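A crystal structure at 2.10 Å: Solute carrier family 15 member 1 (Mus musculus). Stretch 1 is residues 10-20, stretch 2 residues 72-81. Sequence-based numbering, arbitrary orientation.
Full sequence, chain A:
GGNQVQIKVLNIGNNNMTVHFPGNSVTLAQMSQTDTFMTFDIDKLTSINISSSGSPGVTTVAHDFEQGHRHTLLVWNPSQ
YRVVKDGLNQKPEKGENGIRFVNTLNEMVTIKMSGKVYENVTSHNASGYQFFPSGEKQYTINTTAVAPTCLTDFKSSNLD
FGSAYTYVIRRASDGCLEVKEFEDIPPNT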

ATOM      1  N   LEU A  10      13.222   9.131   7.665  1.00 31.80           N
ATOM      2  CA  LEU A  10      12.572  10.130   8.488  1.00 31.86           C
ATOM      3  C   LEU A  10      12.766   9.711   9.943  1.00 34.65           C
ATOM      4  O   LEU A  10      12.304   8.652  10.380  1.00 35.01           O
ATOM      5  CB  LEU A  10      11.071  10.305   8.085  1.00 32.49           C
ATOM      6  CG  LEU A  10      10.116  11.063   9.041  1.00 37.79           C
ATOM      7  CD1 LEU A  10      10.531  12.522   9.244  1.00 39.06           C
ATOM      8  CD2 LEU A  10       8.677  11.042   8.521  1.00 36.79           C
ATOM      9  N   ASN A  11      13.504  10.531  10.668  1.00 33.25           N
ATOM     10  CA  ASN A  11      13.795  10.351  12.075  1.00 33.94           C
ATOM     11  C   ASN A  11      12.681  10.992  12.880  1.00 39.58           C
ATOM     12  O   ASN A  11      12.592  12.220  12.946  1.00 40.55           O
ATOM     13  CB  ASN A  11      15.150  10.979  12.408  1.00 29.46           C
ATOM     14  CG  ASN A  11      15.572  10.749  13.833  1.00 43.10           C
ATOM     15  OD1 ASN A  11      14.822  10.234  14.645  1.00 35.53           O
ATOM     16  ND2 ASN A  11      16.776  11.146  14.169  1.00 39.59           N
ATOM     17  N   ILE A  12      11.843  10.156  13.507  1.00 37.02           N
ATOM     18  CA  ILE A  12      10.695  10.574  14.313  1.00 38.64           C
ATOM     19  C   ILE A  12      10.925  10.361  15.822  1.00 45.64           C
ATOM     20  O   ILE A  12       9.975  10.446  16.600  1.00 47.59           O
ATOM     21  CB  ILE A  12       9.374   9.926  13.814  1.00 42.34           C
ATOM     22  CG1 ILE A  12       9.401   8.377  13.895  1.00 42.21           C
ATOM     23  CG2 ILE A  12       9.049  10.401  12.413  1.00 42.39           C
ATOM     24  CD1 ILE A  12       8.040   7.708  13.623  1.00 43.74           C
ATOM     25  N   GLY A  13      12.177  10.104  16.211  1.00 42.88           N
ATOM     26  CA  GLY A  13      12.565   9.935  17.615  1.00 45.01           C
ATOM     27  C   GLY A  13      13.012  11.252  18.221  1.00 49.76           C
ATOM     28  O   GLY A  13      12.795  12.304  17.621  1.00 48.92           O
ATOM     29  N   ASN A  14      13.643  11.222  19.397  1.00 47.08           N
ATOM     30  CA  ASN A  14      14.098  12.426  20.111  1.00 48.46           C
ATOM     31  C   ASN A  14      15.644  12.627  20.122  1.00 52.47           C
ATOM     32  O   ASN A  14      16.157  13.413  20.911  1.00 53.73           O
ATOM     33  CB  ASN A  14      13.539  12.437  21.547  1.00 52.96           C
ATOM     34  CG  ASN A  14      13.966  11.255  22.387  1.00 81.44           C
ATOM     35  OD1 ASN A  14      14.941  10.544  22.080  1.00 64.08           O
ATOM     36  ND2 ASN A  14      13.236  11.014  23.476  1.00 81.13           N
ATOM     37  N   ASN A  15      16.374  11.902  19.266  1.00 47.06           N
ATOM     38  CA  ASN A  15      17.831  12.040  19.227  1.00 45.78           C
ATOM     39  C   ASN A  15      18.382  11.841  17.795  1.00 43.87           C
ATOM     40  O   ASN A  15      17.632  11.517  16.872  1.00 40.59           O
ATOM     41  CB  ASN A  15      18.504  11.070  20.256  1.00 46.41           C
ATOM     42  CG  ASN A  15      18.435   9.577  19.938  1.00 66.59           C
ATOM     43  OD1 ASN A  15      17.771   9.109  18.996  1.00 61.05           O
ATOM     44  ND2 ASN A  15      19.105   8.779  20.750  1.00 67.35           N
ATOM     45  N   ASN A  16      19.702  12.018  17.634  1.00 38.22           N
ATOM     46  CA  ASN A  16      20.388  11.786  16.375  1.00 36.38           C
ATOM     47  C   ASN A  16      20.410  10.295  16.073  1.00 39.22           C
ATOM     48  O   ASN A  16      20.700   9.509  16.952  1.00 39.94           O
ATOM     49  CB  ASN A  16      21.832  12.286  16.453  1.00 38.84           C
ATOM     50  CG  ASN A  16      21.982  13.788  16.440  1.00 48.03           C
ATOM     51  OD1 ASN A  16      21.049  14.549  16.156  1.00 39.49           O
ATOM     52  ND2 ASN A  16      23.158  14.240  16.792  1.00 32.49           N
ATOM     53  N   MET A  17      20.098   9.912  14.830  1.00 35.14           N
ATOM     54  CA  MET A  17      20.139   8.517  14.430  1.00 35.19           C
ATOM     55  C   MET A  17      20.863   8.393  13.133  1.00 36.90           C
ATOM     56  O   MET A  17      20.822   9.313  12.315  1.00 35.92           O
ATOM     57  CB  MET A  17      18.729   7.917  14.335  1.00 37.29           C
ATOM     58  CG  MET A  17      18.120   7.702  15.691  1.00 43.19           C
ATOM     59  SD  MET A  17      16.547   6.871  15.584  1.00 47.71           S
ATOM     60  CE  MET A  17      17.131   5.184  15.314  1.00 45.71           C
ATOM     61  N   THR A  18      21.503   7.251  12.934  1.00 33.38           N
ATOM     62  CA  THR A  18      22.270   6.966  11.740  1.00 33.18           C
ATOM     63  C   THR A  18      21.747   5.698  11.043  1.00 37.64           C
ATOM     64  O   THR A  18      21.504   4.671  11.689  1.00 37.45           O
ATOM     65  CB  THR A  18      23.776   6.796  12.097  1.00 37.87           C
ATOM     66  OG1 THR A  18      24.262   7.962  12.767  1.00 41.45           O
ATOM     67  CG2 THR A  18      24.619   6.526  10.884  1.00 37.01           C
ATOM     68  N   VAL A  19      21.619   5.773   9.722  1.00 33.59           N
ATOM     69  CA  VAL A  19      21.265   4.637   8.879  1.00 32.85           C
ATOM     70  C   VAL A  19      22.477   4.382   8.011  1.00 36.16           C
ATOM     71  O   VAL A  19      22.914   5.275   7.266  1.00 34.26           O
ATOM     72  CB  VAL A  19      19.999   4.900   8.028  1.00 35.48           C
ATOM     73  CG1 VAL A  19      19.698   3.677   7.160  1.00 35.57           C
ATOM     74  CG2 VAL A  19      18.805   5.215   8.930  1.00 34.87           C
ATOM     75  N   HIS A  20      23.034   3.182   8.131  1.00 34.88           N
ATOM     76  CA  HIS A  20      24.217   2.766   7.390  1.00 37.80           C
ATOM     77  C   HIS A  20      23.779   1.925   6.217  1.00 44.99           C
ATOM     78  O   HIS A  20      23.296   0.808   6.385  1.00 46.26           O
ATOM     79  CB  HIS A  20      25.208   1.968   8.273  1.00 41.17           C
ATOM     80  CG  HIS A  20      25.624   2.666   9.529  1.00 45.21           C
ATOM     81  ND1 HIS A  20      26.801   3.389   9.591  1.00 48.46           N
ATOM     82  CD2 HIS A  20      25.022   2.698  10.744  1.00 47.09           C
ATOM     83  CE1 HIS A  20      26.880   3.841  10.833  1.00 47.90           C
ATOM     84  NE2 HIS A  20      25.833   3.443  11.567  1.00 47.79           N
ATOM     85  N   THR A  72       9.673   4.971   2.743  1.00 32.93           N
ATOM     86  CA  THR A  72      10.098   5.864   3.810  1.00 33.68           C
ATOM     87  C   THR A  72      10.533   4.951   4.936  1.00 37.28           C
ATOM     88  O   THR A  72       9.723   4.179   5.439  1.00 36.76           O
ATOM     89  CB  THR A  72       8.997   6.834   4.253  1.00 40.61           C
ATOM     90  OG1 THR A  72       8.842   7.774   3.214  1.00 35.82           O
ATOM     91  CG2 THR A  72       9.358   7.611   5.559  1.00 36.72           C
ATOM     92  N   LEU A  73      11.811   5.028   5.311  1.00 33.24           N
ATOM     93  CA  LEU A  73      12.330   4.306   6.441  1.00 33.31           C
ATOM     94  C   LEU A  73      12.126   5.204   7.673  1.00 36.75           C
ATOM     95  O   LEU A  73      12.834   6.215   7.858  1.00 34.73           O
ATOM     96  CB  LEU A  73      13.812   3.914   6.244  1.00 33.44           C
ATOM     97  CG  LEU A  73      14.503   3.178   7.435  1.00 38.96           C
ATOM     98  CD1 LEU A  73      13.860   1.796   7.728  1.00 38.67           C
ATOM     99  CD2 LEU A  73      16.001   3.017   7.185  1.00 41.04           C
ATOM    100  N   LEU A  74      11.121   4.867   8.492  1.00 33.84           N
ATOM    101  CA  LEU A  74      10.869   5.618   9.719  1.00 35.25           C
ATOM    102  C   LEU A  74      11.838   5.072  10.750  1.00 39.03           C
ATOM    103  O   LEU A  74      11.970   3.860  10.837  1.00 37.62           O
ATOM    104  CB  LEU A  74       9.429   5.424  10.238  1.00 37.33           C
ATOM    105  CG  LEU A  74       8.269   5.988   9.424  1.00 40.86           C
ATOM    106  CD1 LEU A  74       6.956   5.599  10.072  1.00 42.34           C
ATOM    107  CD2 LEU A  74       8.329   7.513   9.353  1.00 40.37           C
ATOM    108  N   VAL A  75      12.578   5.956  11.465  1.00 35.15           N
ATOM    109  CA  VAL A  75      13.519   5.544  12.522  1.00 35.46           C
ATOM    110  C   VAL A  75      13.212   6.329  13.816  1.00 41.21           C
ATOM    111  O   VAL A  75      12.819   7.504  13.748  1.00 39.27           O
ATOM    112  CB  VAL A  75      15.032   5.615  12.121  1.00 38.08           C
ATOM    113  CG1 VAL A  75      15.347   4.683  10.942  1.00 37.70           C
ATOM    114  CG2 VAL A  75      15.481   7.050  11.796  1.00 36.89           C
ATOM    115  N   TRP A  76      13.374   5.691  14.978  1.00 39.40           N
ATOM    116  CA  TRP A  76      13.160   6.317  16.286  1.00 41.61           C
ATOM    117  C   TRP A  76      13.982   5.603  17.358  1.00 51.16           C
ATOM    118  O   TRP A  76      14.468   4.495  17.126  1.00 49.60           O
ATOM    119  CB  TRP A  76      11.662   6.460  16.666  1.00 41.18           C
ATOM    120  CG  TRP A  76      10.906   5.176  16.852  1.00 43.75           C
ATOM    121  CD1 TRP A  76      10.570   4.595  18.039  1.00 50.01           C
ATOM    122  CD2 TRP A  76      10.286   4.379  15.825  1.00 42.67           C
ATOM    123  NE1 TRP A  76       9.800   3.480  17.818  1.00 51.27           N
ATOM    124  CE2 TRP A  76       9.637   3.304  16.466  1.00 49.40           C
ATOM    125  CE3 TRP A  76      10.251   4.453  14.416  1.00 41.06           C
ATOM    126  CZ2 TRP A  76       8.982   2.292  15.758  1.00 49.22           C
ATOM    127  CZ3 TRP A  76       9.584   3.469  13.712  1.00 42.65           C
ATOM    128  CH2 TRP A  76       8.973   2.389  14.378  1.00 46.46           C
ATOM    129  N   ASN A  77      14.207   6.269  18.479  1.00 53.82           N
ATOM    130  CA  ASN A  77      14.998   5.747  19.595  1.00 58.51           C
ATOM    131  C   ASN A  77      14.238   4.666  20.403  1.00 68.15           C
ATOM    132  O   ASN A  77      13.034   4.843  20.632  1.00 70.05           O
ATOM    133  CB  ASN A  77      15.440   6.908  20.493  1.00 63.49           C
ATOM    134  CG  ASN A  77      14.302   7.623  21.191  1.00 93.89           C
ATOM    135  OD1 ASN A  77      13.482   8.312  20.566  1.00 80.69           O
ATOM    136  ND2 ASN A  77      14.226   7.470  22.512  1.00 92.18           N
ATOM    137  N   PRO A  78      14.868   3.536  20.840  1.00 67.50           N
ATOM    138  CA  PRO A  78      16.274   3.115  20.693  1.00 66.93           C
ATOM    139  C   PRO A  78      16.503   2.127  19.534  1.00 69.64           C
ATOM    140  O   PRO A  78      16.313   0.923  19.703  1.00 73.35           O
ATOM    141  CB  PRO A  78      16.559   2.445  22.045  1.00 72.31           C
ATOM    142  CG  PRO A  78      15.188   1.982  22.570  1.00 79.16           C
ATOM    143  CD  PRO A  78      14.131   2.540  21.639  1.00 72.37           C
ATOM    144  N   SER A  79      16.957   2.631  18.382  1.00 60.93           N
ATOM    145  CA  SER A  79      17.234   1.866  17.151  1.00 59.28           C
ATOM    146  C   SER A  79      16.001   1.079  16.628  1.00 61.18           C
ATOM    147  O   SER A  79      16.097  -0.098  16.262  1.00 63.07           O
ATOM    148  CB  SER A  79      18.469   0.981  17.313  1.00 65.92           C
ATOM    149  OG  SER A  79      19.615   1.789  17.551  1.00 77.21           O
ATOM    150  N   GLN A  80      14.838   1.754  16.596  1.00 53.31           N
ATOM    151  CA  GLN A  80      13.580   1.194  16.085  1.00 52.19           C
ATOM    152  C   GLN A  80      13.364   1.695  14.662  1.00 49.01           C
ATOM    153  O   GLN A  80      13.850   2.754  14.300  1.00 44.70           O
ATOM    154  CB  GLN A  80      12.388   1.628  16.958  1.00 55.22           C
ATOM    155  CG  GLN A  80      12.524   1.410  18.460  1.00 66.24           C
ATOM    156  CD  GLN A  80      12.743  -0.044  18.785  1.00 77.83           C
ATOM    157  OE1 GLN A  80      11.838  -0.879  18.647  1.00 70.81           O
ATOM    158  NE2 GLN A  80      13.951  -0.386  19.157  1.00 74.06           N
ATOM    159  N   TYR A  81      12.648   0.937  13.861  1.00 46.19           N
ATOM    160  CA  TYR A  81      12.356   1.329  12.492  1.00 44.29           C
ATOM    161  C   TYR A  81      11.045   0.727  12.006  1.00 47.54           C
ATOM    162  O   TYR A  81      10.533  -0.215  12.594  1.00 48.38           O
ATOM    163  CB  TYR A  81      13.514   0.948  11.519  1.00 43.54           C
ATOM    164  CG  TYR A  81      13.601  -0.535  11.213  1.00 46.44           C
ATOM    165  CD1 TYR A  81      14.297  -1.402  12.059  1.00 51.72           C
ATOM    166  CD2 TYR A  81      12.948  -1.080  10.105  1.00 45.66           C
ATOM    167  CE1 TYR A  81      14.327  -2.780  11.820  1.00 54.61           C
ATOM    168  CE2 TYR A  81      12.958  -2.456   9.865  1.00 47.61           C
ATOM    169  CZ  TYR A  81      13.686  -3.295  10.704  1.00 60.39           C
ATOM    170  OH  TYR A  81      13.741  -4.644  10.477  1.00 66.12           O
TER

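Two short parallel strand segments, with L10 paired to L74 and N11 to V75, anchor the contact between residues 10-20 and 72-81, which buries 683 Å² summed over both sides. Three backbone hydrogen bonds lace the edges: L10 N to L73 O (2.9 Å), V75 N to L10 O (2.9 Å) and I12 N to V75 O (2.8 Å). V75 O also lies 3.4 Å from N11 CA, and L10 O 3.4 Å from L74 CA, so each carbonyl receives a CA-H as well as an N-H.

L10 and L74 share one face of the sheet. L10 is t at chi1 and p at chi2, L74 m and t, and these settings bring L10 CD2 to 3.6 Å from L74 CD2. I12, p at chi1 and t at chi2, sends its CA-to-CB bond sideways, but I12 CD1 meets the indole obliquely, 4.0 Å from W76 CE3, and both I12 CD1 and I12 CG2 lie 4.3 Å from L74 CD2. Branched aliphatic chains suit these buried positions, where they pack without polar groups to satisfy.

On the face of N11 and V75, M17 and V19 come in from the second strand of stretch 1 with CB directed toward stretch 2. M17 (m, t, p) turns at chi3, so that CE lies 3.8 Å from V75 CB, 3.8 Å from S79 CA and 3.3 Å from W76 O; the unbranched thioether can bend into this bay beside the 76-80 turn, which W76 and Q80 close with N-to-O hydrogen bonds in both directions. V19, t, sets CG1 3.8 Å and CG2 4.0 Å from L73 CD2, and CG2 is also 4.0 Å from V75 CG1. Between them, T18 points away.

N11 is buried yet polar, and its extended t side chain serves its own loop: OD1 accepts from G13 N (3.1 Å) and ND2 donates to N15 O (2.9 Å), bracing the turn that follows the strand. G13 allows the close approach to stretch 2, its CA 3.9 Å from W76 CA; a CB here would point toward stretch 2 and lie 2.8 Å from N77 N, a clash.

N77, with CB toward stretch 1 and chi1 p, closes the end of the contact. Its OD1 accepts a hydrogen bond from N14 N (3.1 Å) and lies 3.5 Å from G13 CA, while its CB is 3.5 Å from N15 OD1. A short amide fits this partly exposed position, reaching the loop backbone with a carbonyl oxygen.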